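Local coordinates for protein ArCE4A (Arthrobacter sp. AW19M34-1, PDB 5LFZ) that probably removes acetyl groups from N-acetylated polysaccharides such as chitin, as a metal-dependent deacetylase of carbohydrate esterase family 4, at residues A[31-36]-A[84-89]; A[41-46]-A[69-74]; A[95-100]-A[128-133]; A[145-150]-A[174-179]. All blocks are in the same frame, centred on the assembly; numbering follows the deposited sequence.

Interaction 1 of 4, residues A[31-36]-A[84-89]. With NI (nickel (II) ion), chain B.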
loop_
_atom_site.group_PDB
_atom_site.type_symbol
_atom_site.label_atom_id
_atom_site.label_comp_id
_atom_site.label_asym_id
_atom_site.label_seq_id
_atom_site.Cartn_x
_atom_site.Cartn_y
_atom_site.Cartn_z
ATOM N N PHE A 31 -1.050 1.565 2.816
ATOM C CA PHE A 31 -1.729 2.860 2.842
ATOM C C PHE A 31 -1.978 3.360 1.428
ATOM O O PHE A 31 -1.036 3.495 0.645
ATOM C CB PHE A 31 -0.904 3.891 3.610
ATOM C CG PHE A 31 -0.672 3.540 5.053
ATOM C CD1 PHE A 31 -1.601 3.884 6.024
ATOM C CD2 PHE A 31 0.475 2.863 5.438
ATOM C CE1 PHE A 31 -1.380 3.567 7.345
ATOM C CE2 PHE A 31 0.696 2.539 6.759
ATOM C CZ PHE A 31 -0.231 2.890 7.714
ATOM N N ASP A 32 -3.238 3.635 1.101
ATOM C CA ASP A 32 -3.612 4.082 -0.244
ATOM C C ASP A 32 -3.839 5.576 -0.334
ATOM O O ASP A 32 -4.206 6.211 0.660
ATOM C CB ASP A 32 -4.909 3.414 -0.713
ATOM C CG ASP A 32 -4.726 1.983 -1.130
ATOM O OD1 ASP A 32 -3.640 1.418 -0.905
ATOM O OD2 ASP A 32 -5.703 1.419 -1.673
ATOM N N ASP A 33 -3.654 6.102 -1.548
ATOM C CA ASP A 33 -4.196 7.399 -1.994
ATOM C C ASP A 33 -3.315 8.590 -1.643
ATOM O O ASP A 33 -3.666 9.736 -1.954
ATOM C CB ASP A 33 -5.594 7.675 -1.423
ATOM C CG ASP A 33 -6.678 6.757 -1.967
ATOM O OD1 ASP A 33 -6.392 5.812 -2.723
ATOM O OD2 ASP A 33 -7.845 6.984 -1.596
ATOM N N GLY A 34 -2.198 8.340 -0.971
ATOM C CA GLY A 34 -1.238 9.389 -0.691
ATOM C C GLY A 34 -0.316 9.611 -1.874
ATOM O O GLY A 34 -0.557 9.085 -2.961
ATOM N N PRO A 35 0.742 10.405 -1.681
ATOM C CA PRO A 35 1.065 11.140 -0.451
ATOM C C PRO A 35 0.167 12.360 -0.235
ATOM O O PRO A 35 -0.491 12.845 -1.161
ATOM C CB PRO A 35 2.515 11.561 -0.672
ATOM C CG PRO A 35 2.648 11.642 -2.163
ATOM C CD PRO A 35 1.772 10.573 -2.723
ATOM N N GLY A 36 0.146 12.848 0.998
ATOM C CA GLY A 36 -0.615 14.034 1.330
ATOM C C GLY A 36 -0.048 14.677 2.577
ATOM O O GLY A 36 1.072 14.370 2.990
ATOM N N PHE A 84 -2.735 6.977 -11.651
ATOM C CA PHE A 84 -2.385 8.392 -11.640
ATOM C C PHE A 84 -3.460 9.251 -10.998
ATOM O O PHE A 84 -3.167 10.053 -10.118
ATOM C CB PHE A 84 -2.103 8.904 -13.056
ATOM C CG PHE A 84 -1.449 10.253 -13.078
ATOM C CD1 PHE A 84 -2.198 11.399 -13.280
ATOM C CD2 PHE A 84 -0.086 10.376 -12.862
ATOM C CE1 PHE A 84 -1.596 12.645 -13.288
ATOM C CE2 PHE A 84 0.525 11.618 -12.868
ATOM C CZ PHE A 84 -0.233 12.754 -13.080
ATOM N N ASP A 85 -4.701 9.095 -11.440
ATOM C CA ASP A 85 -5.776 9.939 -10.924
ATOM C C ASP A 85 -6.941 9.130 -10.349
ATOM O O ASP A 85 -8.081 9.598 -10.331
ATOM C CB ASP A 85 -6.272 10.869 -12.025
ATOM C CG ASP A 85 -6.461 10.152 -13.330
ATOM O OD1 ASP A 85 -6.970 9.015 -13.291
ATOM O OD2 ASP A 85 -6.088 10.708 -14.389
ATOM N N HIS A 86 -6.637 7.920 -9.891
ATOM C CA HIS A 86 -7.565 7.080 -9.122
ATOM C C HIS A 86 -8.830 6.706 -9.884
ATOM O O HIS A 86 -9.924 6.676 -9.318
ATOM C CB HIS A 86 -7.950 7.761 -7.800
ATOM C CG HIS A 86 -8.339 6.797 -6.720
ATOM N ND1 HIS A 86 -9.623 6.319 -6.573
ATOM C CD2 HIS A 86 -7.606 6.207 -5.743
ATOM C CE1 HIS A 86 -9.667 5.482 -5.551
ATOM N NE2 HIS A 86 -8.457 5.401 -5.028
ATOM N N LYS A 87 -8.686 6.408 -11.166
ATOM C CA LYS A 87 -9.821 5.934 -11.944
ATOM C C LYS A 87 -9.919 4.408 -11.876
ATOM O O LYS A 87 -8.906 3.707 -11.843
ATOM C CB LYS A 87 -9.714 6.409 -13.399
ATOM C CG LYS A 87 -9.881 7.915 -13.555
ATOM C CD LYS A 87 -9.619 8.393 -14.973
ATOM C CE LYS A 87 -9.682 9.916 -15.037
ATOM N NZ LYS A 87 -9.486 10.455 -16.413
ATOM N N ASP A 88 -11.148 3.909 -11.818
ATOM C CA ASP A 88 -11.434 2.486 -11.975
ATOM C C ASP A 88 -10.885 2.049 -13.331
ATOM O O ASP A 88 -11.363 2.513 -14.363
ATOM C CB ASP A 88 -12.951 2.260 -11.867
ATOM C CG ASP A 88 -13.366 0.798 -11.995
ATOM O OD1 ASP A 88 -12.621 -0.028 -12.563
ATOM O OD2 ASP A 88 -14.493 0.483 -11.541
ATOM N N ILE A 89 -9.891 1.162 -13.332
ATOM C CA ILE A 89 -9.210 0.814 -14.575
ATOM C C ILE A 89 -10.126 0.045 -15.521
ATOM O O ILE A 89 -9.875 0.005 -16.723
ATOM C CB ILE A 89 -7.933 -0.030 -14.342
ATOM C CG1 ILE A 89 -8.287 -1.432 -13.850
ATOM C CG2 ILE A 89 -6.982 0.672 -13.382
ATOM C CD1 ILE A 89 -7.097 -2.349 -13.728
HETATM NI NI NI B . -7.660 4.352 -3.434
HETATM O O HOH W 1 -7.859 2.947 -2.111
HETATM O O HOH W 2 -9.268 5.067 -2.301
HETATM O O HOH W 3 -8.943 2.741 -4.039
#
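Asp33 and His86 meet through a shared nickel ion rather than through each other. Asp33 OD1 lies 2.1 Å from the metal and His86 NE2 likewise 2.1 Å, which brings OD1 and NE2 to 3.1 Å without a hydrogen bond. Asp33 OD1 reaches the imidazole at its NE2 edge, near the ring plane, while the carboxylate is turned 90° to that ring. With His86 CG anti to the backbone N (chi1 -153°), the ring spans most of the gap between backbones whose nearest CA atoms, those of Asp33 and His86, are 7.9 Å apart. This protein side is tight: His82 adds the third protein ligand, and Tyr123 packs edge-to-face on His86. The other side of the metal is wet, with three waters completing six ligands. Water 1 sits 1.9 Å from the nickel. It donates to Asp32 OD2 over 2.7 Å, and water 2 donates to Asp33 OD2. Asp32 is steadied by a salt bridge from OD1 to Arg120. Only 69 Å² is buried between residues 31-36 and 84-89, so coordination carries the contact. An Asp from the Asp-Asp-Gly-Pro loop and two histidines of a His-Thr-x-x-His sequence form the metal triad typical of the NodB homology domain.

Interaction 2 of 4, residues A[41-46]-A[69-74]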
loop_
_atom_site.group_PDB
_atom_site.type_symbol
_atom_site.label_atom_id
_atom_site.label_comp_id
_atom_site.label_asym_id
_atom_site.label_seq_id
_atom_site.Cartn_x
_atom_site.Cartn_y
_atom_site.Cartn_z
ATOM N N ARG A 41 3.880 12.708 8.990
ATOM C CA ARG A 41 3.573 12.340 10.367
ATOM C C ARG A 41 3.431 10.831 10.470
ATOM O O ARG A 41 3.868 10.217 11.440
ATOM C CB ARG A 41 2.298 13.034 10.852
ATOM C CG ARG A 41 2.490 14.515 11.131
ATOM C CD ARG A 41 1.170 15.256 11.183
ATOM N NE ARG A 41 0.359 14.842 12.323
ATOM C CZ ARG A 41 -0.921 15.154 12.470
ATOM N NH1 ARG A 41 -1.531 15.889 11.549
ATOM N NH2 ARG A 41 -1.587 14.739 13.536
ATOM N N LEU A 42 2.831 10.241 9.444
ATOM C CA LEU A 42 2.673 8.799 9.363
ATOM C C LEU A 42 4.043 8.115 9.335
ATOM O O LEU A 42 4.284 7.139 10.046
ATOM C CB LEU A 42 1.844 8.452 8.125
ATOM C CG LEU A 42 1.457 7.016 7.820
ATOM C CD1 LEU A 42 1.015 6.363 9.084
ATOM C CD2 LEU A 42 0.331 7.007 6.792
ATOM N N LEU A 43 4.946 8.650 8.522
ATOM C CA LEU A 43 6.289 8.102 8.416
ATOM C C LEU A 43 7.057 8.284 9.722
ATOM O O LEU A 43 7.854 7.425 10.106
ATOM C CB LEU A 43 7.042 8.763 7.266
ATOM C CG LEU A 43 6.602 8.384 5.853
ATOM C CD1 LEU A 43 7.219 9.334 4.854
ATOM C CD2 LEU A 43 7.018 6.955 5.537
ATOM N N ASP A 44 6.817 9.405 10.395
ATOM C CA ASP A 44 7.435 9.657 11.688
ATOM C C ASP A 44 7.018 8.582 12.688
ATOM O O ASP A 44 7.858 8.029 13.398
ATOM C CB ASP A 44 7.056 11.043 12.219
ATOM C CG ASP A 44 7.747 12.170 11.474
ATOM O OD1 ASP A 44 8.715 11.909 10.726
ATOM O OD2 ASP A 44 7.319 13.330 11.639
ATOM N N GLU A 45 5.723 8.285 12.738
ATOM C CA GLU A 45 5.209 7.293 13.680
ATOM C C GLU A 45 5.742 5.899 13.364
ATOM O O GLU A 45 6.125 5.154 14.268
ATOM C CB GLU A 45 3.679 7.279 13.677
ATOM C CG GLU A 45 3.025 8.578 14.142
ATOM C CD GLU A 45 3.371 8.944 15.576
ATOM O OE1 GLU A 45 3.688 8.033 16.373
ATOM O OE2 GLU A 45 3.324 10.148 15.908
ATOM N N LEU A 46 5.766 5.549 12.082
ATOM C CA LEU A 46 6.295 4.260 11.658
ATOM C C LEU A 46 7.767 4.129 12.038
ATOM O O LEU A 46 8.203 3.076 12.504
ATOM C CB LEU A 46 6.106 4.074 10.153
ATOM C CG LEU A 46 4.653 3.817 9.751
ATOM C CD1 LEU A 46 4.511 3.901 8.233
ATOM C CD2 LEU A 46 4.193 2.457 10.264
ATOM N N LEU A 69 8.523 10.863 -1.004
ATOM C CA LEU A 69 8.747 9.554 -1.615
ATOM C C LEU A 69 10.185 9.097 -1.381
ATOM O O LEU A 69 10.439 7.910 -1.161
ATOM C CB LEU A 69 8.425 9.573 -3.109
ATOM C CG LEU A 69 7.051 8.950 -3.369
ATOM C CD1 LEU A 69 5.943 9.881 -2.871
ATOM C CD2 LEU A 69 6.860 8.598 -4.833
ATOM N N LYS A 70 11.123 10.038 -1.398
ATOM C CA LYS A 70 12.501 9.692 -1.087
ATOM C C LYS A 70 12.596 9.170 0.345
ATOM O O LYS A 70 13.385 8.269 0.619
ATOM C CB LYS A 70 13.437 10.882 -1.294
ATOM C CG LYS A 70 13.680 11.231 -2.754
ATOM C CD LYS A 70 14.768 12.285 -2.882
ATOM C CE LYS A 70 14.828 12.856 -4.286
ATOM N NZ LYS A 70 13.585 13.610 -4.615
ATOM N N ARG A 71 11.786 9.719 1.253
ATOM C CA ARG A 71 11.739 9.209 2.623
ATOM C C ARG A 71 11.315 7.750 2.651
ATOM O O ARG A 71 11.868 6.950 3.401
ATOM C CB ARG A 71 10.772 10.013 3.498
ATOM C CG ARG A 71 11.301 11.303 4.074
ATOM C CD ARG A 71 10.398 11.765 5.216
ATOM N NE ARG A 71 10.517 10.911 6.393
ATOM C CZ ARG A 71 9.799 11.062 7.505
ATOM N NH1 ARG A 71 8.907 12.039 7.594
ATOM N NH2 ARG A 71 9.977 10.240 8.535
ATOM N N MET A 72 10.322 7.409 1.841
ATOM C CA MET A 72 9.815 6.042 1.814
ATOM C C MET A 72 10.907 5.052 1.436
ATOM O O MET A 72 11.051 4.000 2.064
ATOM C CB MET A 72 8.643 5.930 0.843
ATOM C CG MET A 72 7.432 6.743 1.268
ATOM S SD MET A 72 6.118 6.719 0.043
ATOM C CE MET A 72 4.848 7.624 0.930
ATOM N N VAL A 73 11.683 5.393 0.413
ATOM C CA VAL A 73 12.792 4.551 -0.013
ATOM C C VAL A 73 13.881 4.526 1.055
ATOM O O VAL A 73 14.342 3.456 1.448
ATOM C CB VAL A 73 13.383 5.034 -1.350
ATOM C CG1 VAL A 73 14.640 4.230 -1.705
ATOM C CG2 VAL A 73 12.332 4.939 -2.452
ATOM N N ASP A 74 14.272 5.708 1.524
ATOM C CA ASP A 74 15.360 5.839 2.490
ATOM C C ASP A 74 15.078 5.131 3.814
ATOM O O ASP A 74 16.005 4.667 4.476
ATOM C CB ASP A 74 15.668 7.317 2.767
ATOM C CG ASP A 74 16.560 7.949 1.700
ATOM O OD1 ASP A 74 17.079 7.210 0.835
ATOM O OD2 ASP A 74 16.749 9.187 1.729
#
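Helical residues 41-46 and 69-74, facing each other through Leu43 and Met72, run nearly parallel, their directions 15° apart and their axes 11.1 Å apart at closest approach. Arg71 spans this wide gap. Its chain is bent at chi3 (70°), which lays the guanidinium over Leu43: Leu43 CB sits 3.5 Å from Arg71 NH2, above one face and toward the rim. The group also makes an end-on salt bridge to Asp44, Arg71 NH1 at 3.1 Å and NH2 at 3.0 Å both donating to OD1 through clearly bent bonds. Both nitrogens come from the same face of the carboxylate, whose plane is 37° from the guanidinium. These are the helices of two successive beta-alpha-beta crossovers, helix 39-48 between parallel strands 26-32 and 54-57, and helix 66-74 between strands 54-57 and 78-81; Leu43 and Met72 both rest on Phe55. Arg71 NE also forms a salt bridge with Glu75, just after helix 66-74, and NH1 a hydrogen bond with Asn40. Putting an alanine at Arg71 would probably leave Asp44 and Glu75 without their shared cation and uncover the flank of Leu43. Deeper toward the sheet the contact turns apolar, Leu43 CD2 meeting Met72 CG at 4.3 Å.

Interaction 3 of 4, residues A[95-100]-A[128-133]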
loop_
_atom_site.group_PDB
_atom_site.type_symbol
_atom_site.label_atom_id
_atom_site.label_comp_id
_atom_site.label_asym_id
_atom_site.label_seq_id
_atom_site.Cartn_x
_atom_site.Cartn_y
_atom_site.Cartn_z
ATOM N N GLU A 95 -5.310 2.225 -23.984
ATOM C CA GLU A 95 -4.429 3.385 -23.880
ATOM C C GLU A 95 -4.684 4.159 -22.584
ATOM O O GLU A 95 -3.760 4.731 -22.009
ATOM C CB GLU A 95 -4.584 4.308 -25.095
ATOM C CG GLU A 95 -5.958 4.923 -25.281
ATOM C CD GLU A 95 -6.026 5.836 -26.494
ATOM O OE1 GLU A 95 -5.257 6.821 -26.539
ATOM O OE2 GLU A 95 -6.843 5.570 -27.401
ATOM N N GLY A 96 -5.932 4.168 -22.124
ATOM C CA GLY A 96 -6.263 4.799 -20.857
ATOM C C GLY A 96 -5.540 4.126 -19.706
ATOM O O GLY A 96 -4.997 4.789 -18.817
ATOM N N ILE A 97 -5.528 2.798 -19.724
ATOM C CA ILE A 97 -4.794 2.032 -18.725
ATOM C C ILE A 97 -3.291 2.269 -18.861
ATOM O O ILE A 97 -2.587 2.372 -17.858
ATOM C CB ILE A 97 -5.103 0.528 -18.833
ATOM C CG1 ILE A 97 -6.602 0.285 -18.601
ATOM C CG2 ILE A 97 -4.261 -0.267 -17.839
ATOM C CD1 ILE A 97 -7.022 -1.163 -18.750
ATOM N N GLU A 98 -2.806 2.367 -20.099
ATOM C CA GLU A 98 -1.399 2.687 -20.350
ATOM C C GLU A 98 -0.994 4.000 -19.691
ATOM O O GLU A 98 0.052 4.084 -19.053
ATOM C CB GLU A 98 -1.109 2.774 -21.851
ATOM C CG GLU A 98 -1.041 1.448 -22.572
ATOM C CD GLU A 98 -0.859 1.622 -24.072
ATOM O OE1 GLU A 98 -0.543 2.751 -24.511
ATOM O OE2 GLU A 98 -1.027 0.628 -24.809
ATOM N N HIS A 99 -1.825 5.024 -19.862
ATOM C CA HIS A 99 -1.572 6.326 -19.254
ATOM C C HIS A 99 -1.507 6.232 -17.733
ATOM O O HIS A 99 -0.577 6.739 -17.119
ATOM C CB HIS A 99 -2.646 7.335 -19.663
ATOM C CG HIS A 99 -2.649 7.651 -21.126
ATOM N ND1 HIS A 99 -1.521 7.547 -21.910
ATOM C CD2 HIS A 99 -3.640 8.072 -21.948
ATOM C CE1 HIS A 99 -1.815 7.885 -23.152
ATOM N NE2 HIS A 99 -3.096 8.210 -23.202
ATOM N N GLU A 100 -2.496 5.582 -17.128
ATOM C CA GLU A 100 -2.547 5.460 -15.674
ATOM C C GLU A 100 -1.294 4.797 -15.110
ATOM O O GLU A 100 -0.758 5.228 -14.091
ATOM C CB GLU A 100 -3.782 4.671 -15.245
ATOM C CG GLU A 100 -5.107 5.366 -15.528
ATOM C CD GLU A 100 -5.259 6.668 -14.770
ATOM O OE1 GLU A 100 -4.645 6.814 -13.693
ATOM O OE2 GLU A 100 -6.004 7.549 -15.252
ATOM N N ALA A 128 -9.353 -9.900 -15.695
ATOM C CA ALA A 128 -8.289 -10.550 -16.462
ATOM C C ALA A 128 -7.956 -9.828 -17.763
ATOM O O ALA A 128 -6.791 -9.728 -18.139
ATOM C CB ALA A 128 -8.665 -11.993 -16.756
ATOM N N VAL A 129 -8.978 -9.323 -18.446
ATOM C CA VAL A 129 -8.772 -8.658 -19.727
ATOM C C VAL A 129 -8.047 -7.316 -19.555
ATOM O O VAL A 129 -7.353 -6.857 -20.464
ATOM C CB VAL A 129 -10.119 -8.454 -20.470
ATOM C CG1 VAL A 129 -10.989 -7.432 -19.755
ATOM C CG2 VAL A 129 -9.882 -8.044 -21.913
ATOM N N TYR A 130 -8.182 -6.703 -18.382
ATOM C CA TYR A 130 -7.498 -5.444 -18.097
ATOM C C TYR A 130 -6.141 -5.695 -17.455
ATOM O O TYR A 130 -5.158 -5.027 -17.775
ATOM C CB TYR A 130 -8.347 -4.559 -17.174
ATOM C CG TYR A 130 -9.785 -4.430 -17.604
ATOM C CD1 TYR A 130 -10.153 -3.543 -18.607
ATOM C CD2 TYR A 130 -10.778 -5.191 -17.003
ATOM C CE1 TYR A 130 -11.465 -3.425 -19.009
ATOM C CE2 TYR A 130 -12.096 -5.078 -17.397
ATOM C CZ TYR A 130 -12.434 -4.193 -18.397
ATOM O OH TYR A 130 -13.744 -4.074 -18.793
ATOM N N ASP A 131 -6.094 -6.672 -16.555
ATOM C CA ASP A 131 -4.907 -6.917 -15.739
ATOM C C ASP A 131 -3.704 -7.303 -16.588
ATOM O O ASP A 131 -2.562 -7.032 -16.224
ATOM C CB ASP A 131 -5.188 -8.006 -14.701
ATOM C CG ASP A 131 -6.386 -7.682 -13.826
ATOM O OD1 ASP A 131 -6.829 -6.516 -13.838
ATOM O OD2 ASP A 131 -6.882 -8.590 -13.128
ATOM N N ARG A 132 -3.971 -7.921 -17.733
ATOM C CA ARG A 132 -2.908 -8.363 -18.631
ATOM C C ARG A 132 -2.068 -7.189 -19.143
ATOM O O ARG A 132 -0.955 -7.378 -19.637
ATOM C CB ARG A 132 -3.506 -9.138 -19.805
ATOM C CG ARG A 132 -4.237 -8.259 -20.795
ATOM C CD ARG A 132 -5.234 -9.048 -21.614
ATOM N NE ARG A 132 -5.894 -8.195 -22.596
ATOM C CZ ARG A 132 -5.459 -8.032 -23.839
ATOM N NH1 ARG A 132 -4.374 -8.675 -24.244
ATOM N NH2 ARG A 132 -6.108 -7.235 -24.678
ATOM N N LEU A 133 -2.604 -5.979 -19.011
ATOM C CA LEU A 133 -1.914 -4.772 -19.456
ATOM C C LEU A 133 -1.046 -4.158 -18.360
ATOM O O LEU A 133 -0.330 -3.185 -18.596
ATOM C CB LEU A 133 -2.928 -3.737 -19.940
ATOM C CG LEU A 133 -3.816 -4.161 -21.107
ATOM C CD1 LEU A 133 -4.758 -3.030 -21.495
ATOM C CD2 LEU A 133 -2.950 -4.587 -22.287
#
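Ile97 reaches from helix 94-112 with one methyl, CD1, and this single atom makes the closest contacts to both Tyr130 and Leu133. The isoleucine and tyrosine side chains cross at about a right angle. CD1 arrives at the edge of the tyrosine ring, near its plane, 3.9 Å from Tyr130 CD1 and 4.0 Å from Tyr130 CB, so it touches the corner where the ring joins its stem and does not lie over a face. The extended end of Ile97, with CD1 anti to CA (chi2 177°), carries the methyl this far. Leu133 approaches the same atom with one branch, Leu133 CD1 lying 4.0 Å from Ile97 CD1. Its backbone stands nearest to that of Ile97, with 7.4 Å between the two CA atoms.

Local contacts within residues 128-133 help define how Tyr130 is placed. Val129 CG1 lies 3.5 Å above one face of the Tyr130 ring, toward the rim, so that face and the edge meet different aliphatic groups. Next to them, Arg132 NE donates to Val129 O over 2.9 Å, and Leu133 N bonds to Tyr130 O. Tyr130 also touches Thr90, in the loop just before helix 94-112. The contact therefore joins the first turns of that helix to the helical turn 128-131, at the periphery of the NodB domain.

No hydrogen bond or salt bridge crosses between the two segments, and 159 Å² is buried. The chemistry is thus purely apolar: the methyl and ring-edge contacts are consistent with cohesion by dispersion and some exclusion of water around Ile97, without a directional bond to fix an exact register.

Interaction 4 of 4, residues A[145-150]-A[174-179]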
loop_
_atom_site.group_PDB
_atom_site.type_symbol
_atom_site.label_atom_id
_atom_site.label_comp_id
_atom_site.label_asym_id
_atom_site.label_seq_id
_atom_site.Cartn_x
_atom_site.Cartn_y
_atom_site.Cartn_z
ATOM N N THR A 145 -9.936 -1.913 6.690
ATOM C CA THR A 145 -10.214 -1.230 7.956
ATOM C C THR A 145 -11.414 -0.295 7.869
ATOM O O THR A 145 -11.889 0.215 8.892
ATOM C CB THR A 145 -9.014 -0.408 8.438
ATOM O OG1 THR A 145 -8.714 0.607 7.469
ATOM C CG2 THR A 145 -7.812 -1.300 8.652
ATOM N N LEU A 146 -11.895 -0.079 6.648
ATOM C CA LEU A 146 -13.031 0.796 6.372
ATOM C C LEU A 146 -12.754 2.239 6.780
ATOM O O LEU A 146 -13.687 3.017 6.990
ATOM C CB LEU A 146 -14.296 0.289 7.082
ATOM C CG LEU A 146 -14.748 -1.122 6.698
ATOM C CD1 LEU A 146 -15.875 -1.599 7.606
ATOM C CD2 LEU A 146 -15.171 -1.153 5.238
ATOM N N ASP A 147 -11.479 2.613 6.873
ATOM C CA ASP A 147 -11.161 3.952 7.362
ATOM C C ASP A 147 -11.592 5.019 6.352
ATOM O O ASP A 147 -11.794 6.181 6.714
ATOM C CB ASP A 147 -9.669 4.083 7.735
ATOM C CG ASP A 147 -8.714 3.994 6.544
ATOM O OD1 ASP A 147 -9.030 3.367 5.513
ATOM O OD2 ASP A 147 -7.603 4.551 6.682
ATOM N N TRP A 148 -11.797 4.599 5.104
ATOM C CA TRP A 148 -12.291 5.479 4.049
ATOM C C TRP A 148 -13.753 5.876 4.274
ATOM O O TRP A 148 -14.223 6.861 3.702
ATOM C CB TRP A 148 -12.127 4.803 2.681
ATOM C CG TRP A 148 -12.791 3.457 2.612
ATOM C CD1 TRP A 148 -12.299 2.279 3.089
ATOM C CD2 TRP A 148 -14.064 3.153 2.028
ATOM N NE1 TRP A 148 -13.190 1.259 2.851
ATOM C CE2 TRP A 148 -14.281 1.769 2.198
ATOM C CE3 TRP A 148 -15.040 3.914 1.378
ATOM C CZ2 TRP A 148 -15.433 1.132 1.741
ATOM C CZ3 TRP A 148 -16.185 3.278 0.924
ATOM C CH2 TRP A 148 -16.373 1.902 1.110
ATOM N N LYS A 149 -14.469 5.112 5.096
ATOM C CA LYS A 149 -15.849 5.461 5.431
ATOM C C LYS A 149 -15.982 6.158 6.778
ATOM O O LYS A 149 -16.680 7.168 6.884
ATOM C CB LYS A 149 -16.767 4.231 5.434
ATOM C CG LYS A 149 -17.183 3.749 4.064
ATOM N N HIS A 150 -15.340 5.620 7.814
ATOM C CA HIS A 150 -15.612 6.124 9.160
ATOM C C HIS A 150 -14.579 7.124 9.674
ATOM O O HIS A 150 -14.871 7.875 10.602
ATOM C CB HIS A 150 -15.747 4.962 10.156
ATOM C CG HIS A 150 -14.603 3.993 10.144
ATOM N ND1 HIS A 150 -13.332 4.329 10.561
ATOM C CD2 HIS A 150 -14.551 2.683 9.802
ATOM C CE1 HIS A 150 -12.543 3.276 10.457
ATOM N NE2 HIS A 150 -13.257 2.262 10.002
ATOM N N ASP A 174 -3.979 6.834 3.511
ATOM C CA ASP A 174 -3.190 8.007 3.814
ATOM C C ASP A 174 -3.878 9.250 3.232
ATOM O O ASP A 174 -3.362 9.893 2.314
ATOM C CB ASP A 174 -1.782 7.825 3.236
ATOM C CG ASP A 174 -0.860 8.970 3.558
ATOM O OD1 ASP A 174 -1.208 9.806 4.424
ATOM O OD2 ASP A 174 0.215 9.031 2.922
ATOM N N ILE A 175 -5.067 9.565 3.734
ATOM C CA ILE A 175 -5.803 10.735 3.251
ATOM C C ILE A 175 -6.321 11.576 4.397
ATOM O O ILE A 175 -6.879 12.642 4.189
ATOM C CB ILE A 175 -7.020 10.352 2.372
ATOM C CG1 ILE A 175 -7.991 9.446 3.129
ATOM C CG2 ILE A 175 -6.573 9.670 1.126
ATOM C CD1 ILE A 175 -9.332 9.226 2.444
ATOM N N HIS A 176 -6.139 11.088 5.614
ATOM C CA HIS A 176 -6.878 11.631 6.742
ATOM C C HIS A 176 -6.122 11.430 8.045
ATOM O O HIS A 176 -5.281 10.535 8.157
ATOM C CB HIS A 176 -8.285 11.006 6.744
ATOM C CG HIS A 176 -8.290 9.507 6.787
ATOM N ND1 HIS A 176 -8.972 8.784 7.739
ATOM C CD2 HIS A 176 -7.585 8.606 6.069
ATOM C CE1 HIS A 176 -8.770 7.493 7.532
ATOM N NE2 HIS A 176 -7.914 7.359 6.540
ATOM N N GLU A 177 -6.399 12.300 9.014
ATOM C CA GLU A 177 -5.672 12.322 10.278
ATOM C C GLU A 177 -5.796 11.015 11.050
ATOM O O GLU A 177 -4.899 10.649 11.803
ATOM C CB GLU A 177 -6.156 13.483 11.154
ATOM C CG GLU A 177 -5.419 13.571 12.480
ATOM C CD GLU A 177 -4.941 14.965 12.799
ATOM O OE1 GLU A 177 -5.448 15.552 13.778
ATOM O OE2 GLU A 177 -4.063 15.477 12.071
ATOM N N SER A 178 -6.903 10.305 10.865
ATOM C CA SER A 178 -7.140 9.132 11.692
ATOM C C SER A 178 -6.092 8.043 11.467
ATOM O O SER A 178 -5.787 7.295 12.382
ATOM C CB SER A 178 -8.552 8.579 11.475
ATOM O OG SER A 178 -8.817 8.291 10.127
ATOM N N SER A 179 -5.507 7.971 10.276
ATOM C CA SER A 179 -4.432 7.011 10.057
ATOM C C SER A 179 -3.185 7.349 10.878
ATOM O O SER A 179 -2.529 6.459 11.422
ATOM C CB SER A 179 -4.089 6.934 8.571
ATOM O OG SER A 179 -5.191 6.393 7.864
#
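The imidazole of His176 turns its NE2 edge to the carboxylate of Asp147, while Ser179 N lies 4.3 Å above one of its faces, toward the rim. His176 NE2 donates to Asp147 OD2 over 2.8 Å. The donor comes from well above the carboxylate plane, 63° out of it, and the two flat groups are inclined 60° to each other. The bond is also bent at the hydrogen (138°), OD2 lying in the ring plane but off the N-H direction. A second imidazole, that of His150, has Leu146 O and Asp147 CA over one face, and His150 NE2 donates to Thr145 O over 2.7 Å, in the carbonyl plane.

In Asp147, CG stands between the backbone N and the carbonyl carbon, which sets OD2 toward the His176 ring. OD2 has a second donor in the backbone N of His173, so this buried oxygen is gripped by two N-H groups. Ser179 OG approaches Asp147 OD2 to 3.3 Å, but at a poor angle, and is bonded to His173 O. A phenylalanine in place of His176 has no N-H to give, and would probably leave the Asp147 carboxylate, held by the backbone N of His173, freer to turn.

Asp144, Asp147 and Trp148 spell an Asp-x-x-Asp-Trp sequence, consistent with a motif of family 4 deacetylases, and the Asp147 side chain is about 9 Å from the nickel. The contact ties helix 147-150, just after strand 143-144, to the start of helix 177-192 just after the adjacent parallel strand 168-173, with Met172 of that strand and Thr156 of helix 153-163 against Asp147.

In the fold
From the N terminus, interaction 1 closes the first long loop, bringing the end of strand 26-32 to the loop after strand 78-81 at the metal. Interaction 2 falls wholly within that loop and pairs helices 39-48 and 66-74 behind the sheet. Interactions 3 and 4 follow in series, so none cross. Interaction 3, on the far side of the chain's centre from interaction 2, closes the loop from helix 94-112 to helix 128-131; Glu100 of the former holds Phe84 N and Asp85 N beside interaction 1. Interaction 4 closes the last loop, and backbone pairing of Asp32 with Asp174 joins it to interaction 1, while the Arg41-Glu177 salt bridge joins it to interaction 2.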